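Local coordinates for protein peptide amidase (Stenotrophomonas maltophilia, PDB 1M22) that probably hydrolyses amide bonds as a serine-dependent amidase of the amidase signature family, with the C-terminal amides of peptides as its likely substrates, at residues A98-L103 against K360-L365. Numbering follows the deposited sequence.
Sequences AGSLAL and KQELGL
An ST turn at Ser100 meets the C-terminal end of the short helix 359-362 through Leu101 and Glu362, joining the loop between strand 82-86 and helix 112-119 to a segment more than 250 residues further on. The turn is defined by Ser100 OG, which lies anti to its own backbone N (chi1 175°) and accepts from Ala102 N at 3.0 Å. The N-H of the residue between them, Leu101, is used across the contact: Leu101 N donates to Glu362 OE2 at 3.0 Å. With an N-H...O angle of 168° this bond is close to straight, and the donor meets OE2 nearly along the line of its C-O bond.

Glu362 spans a CA-CA separation of 7.8 Å to Leu101. Its chain is bent at chi2 (-73°), and its carboxylate end comes closer to the loop than the initial direction of the side chain would suggest. The same OE2 touches Leu101 CB at 3.4 Å, while Ser100 OG stands 3.6 Å from Glu362 OE2, a longer approach than the bond from Leu101 N. Beside this polar link, Leu101 CD1 packs on Gln361 CB at 3.7 Å, the two side chains crossing at about a right angle; the chain of Gln361 then turns its carboxamide off the loop, so CB makes the contact.

Phe354 and Asn355 of helix 348-357 touch Leu101 and Glu362 respectively, and Glu132 OE2 lies close to Glu362 OE1. One nearly linear bond thus gives one carboxylate oxygen of the buried Glu362 a backbone donor, with aliphatic carbon packed against that oxygen. The nearby acidic group could raise the proton affinity of Glu362, whereas the N-H donated to OE2 would favour its charged form.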
loop_
_atom_site.group_PDB
_atom_site.type_symbol
_atom_site.label_atom_id
_atom_site.label_comp_id
_atom_site.label_asym_id
_atom_site.label_seq_id
_atom_site.Cartn_x
_atom_site.Cartn_y
_atom_site.Cartn_z
ATOM N N ALA A 98 4.756 -12.861 -6.556
ATOM C CA ALA A 98 4.144 -12.788 -5.235
ATOM C C ALA A 98 5.206 -13.238 -4.222
ATOM O O ALA A 98 4.884 -13.601 -3.092
ATOM C CB ALA A 98 2.916 -13.695 -5.150
ATOM N N GLY A 99 6.471 -13.211 -4.644
ATOM C CA GLY A 99 7.572 -13.615 -3.783
ATOM C C GLY A 99 7.867 -15.108 -3.764
ATOM O O GLY A 99 8.835 -15.547 -3.135
ATOM N N SER A 100 7.048 -15.888 -4.464
ATOM C CA SER A 100 7.203 -17.342 -4.503
ATOM C C SER A 100 8.118 -17.865 -5.605
ATOM O O SER A 100 8.166 -17.320 -6.705
ATOM C CB SER A 100 5.825 -17.993 -4.646
ATOM O OG SER A 100 5.931 -19.398 -4.813
ATOM N N LEU A 101 8.840 -18.939 -5.302
ATOM C CA LEU A 101 9.724 -19.546 -6.287
ATOM C C LEU A 101 8.902 -20.243 -7.373
ATOM O O LEU A 101 9.395 -20.500 -8.469
ATOM C CB LEU A 101 10.658 -20.552 -5.609
ATOM C CG LEU A 101 11.719 -19.942 -4.690
ATOM C CD1 LEU A 101 12.489 -21.048 -3.987
ATOM C CD2 LEU A 101 12.662 -19.071 -5.505
ATOM N N ALA A 102 7.640 -20.534 -7.067
ATOM C CA ALA A 102 6.759 -21.204 -8.019
ATOM C C ALA A 102 6.459 -20.356 -9.256
ATOM O O ALA A 102 6.171 -20.892 -10.328
ATOM C CB ALA A 102 5.456 -21.595 -7.330
ATOM N N LEU A 103 6.533 -19.035 -9.116
ATOM C CA LEU A 103 6.246 -18.139 -10.235
ATOM C C LEU A 103 7.444 -17.303 -10.684
ATOM O O LEU A 103 7.274 -16.249 -11.299
ATOM C CB LEU A 103 5.090 -17.204 -9.867
ATOM C CG LEU A 103 3.753 -17.850 -9.503
ATOM C CD1 LEU A 103 2.777 -16.770 -9.074
ATOM C CD2 LEU A 103 3.208 -18.628 -10.688
ATOM N N LYS A 360 12.596 -27.110 1.664
ATOM C CA LYS A 360 13.837 -26.514 2.145
ATOM C C LYS A 360 13.921 -25.013 1.866
ATOM O O LYS A 360 14.392 -24.246 2.706
ATOM C CB LYS A 360 15.042 -27.226 1.517
ATOM C CG LYS A 360 16.378 -26.535 1.761
ATOM C CD LYS A 360 16.663 -26.345 3.243
ATOM C CE LYS A 360 17.958 -25.575 3.455
ATOM N NZ LYS A 360 18.225 -25.311 4.896
ATOM N N GLN A 361 13.457 -24.595 0.693
ATOM C CA GLN A 361 13.508 -23.185 0.321
ATOM C C GLN A 361 12.247 -22.401 0.674
ATOM O O GLN A 361 12.309 -21.192 0.903
ATOM C CB GLN A 361 13.758 -23.036 -1.185
ATOM C CG GLN A 361 15.071 -23.615 -1.694
ATOM C CD GLN A 361 15.106 -25.129 -1.645
ATOM O OE1 GLN A 361 14.177 -25.799 -2.098
ATOM N NE2 GLN A 361 16.187 -25.679 -1.101
ATOM N N GLU A 362 11.110 -23.086 0.726
ATOM C CA GLU A 362 9.837 -22.423 1.002
ATOM C C GLU A 362 9.251 -22.545 2.405
ATOM O O GLU A 362 8.637 -21.600 2.903
ATOM C CB GLU A 362 8.782 -22.911 0.005
ATOM C CG GLU A 362 8.977 -22.432 -1.427
ATOM C CD GLU A 362 8.635 -20.964 -1.611
ATOM O OE1 GLU A 362 8.263 -20.308 -0.612
ATOM O OE2 GLU A 362 8.741 -20.475 -2.756
ATOM N N LEU A 363 9.431 -23.694 3.046
ATOM C CA LEU A 363 8.848 -23.916 4.364
ATOM C C LEU A 363 9.846 -24.037 5.513
ATOM O O LEU A 363 9.584 -24.735 6.491
ATOM C CB LEU A 363 7.967 -25.168 4.312
ATOM C CG LEU A 363 6.961 -25.211 3.156
ATOM C CD1 LEU A 363 6.251 -26.553 3.144
ATOM C CD2 LEU A 363 5.959 -24.070 3.288
ATOM N N GLY A 364 10.971 -23.342 5.404
ATOM C CA GLY A 364 11.981 -23.406 6.446
ATOM C C GLY A 364 11.752 -22.495 7.640
ATOM O O GLY A 364 12.167 -22.820 8.753
ATOM N N LEU A 365 11.098 -21.357 7.423
ATOM C CA LEU A 365 10.840 -20.409 8.504
ATOM C C LEU A 365 9.458 -20.592 9.126
ATOM O O LEU A 365 9.295 -20.476 10.339
ATOM C CB LEU A 365 11.002 -18.977 7.991
ATOM C CG LEU A 365 12.408 -18.620 7.496
ATOM C CD1 LEU A 365 12.415 -17.201 6.949
ATOM C CD2 LEU A 365 13.408 -18.757 8.637
#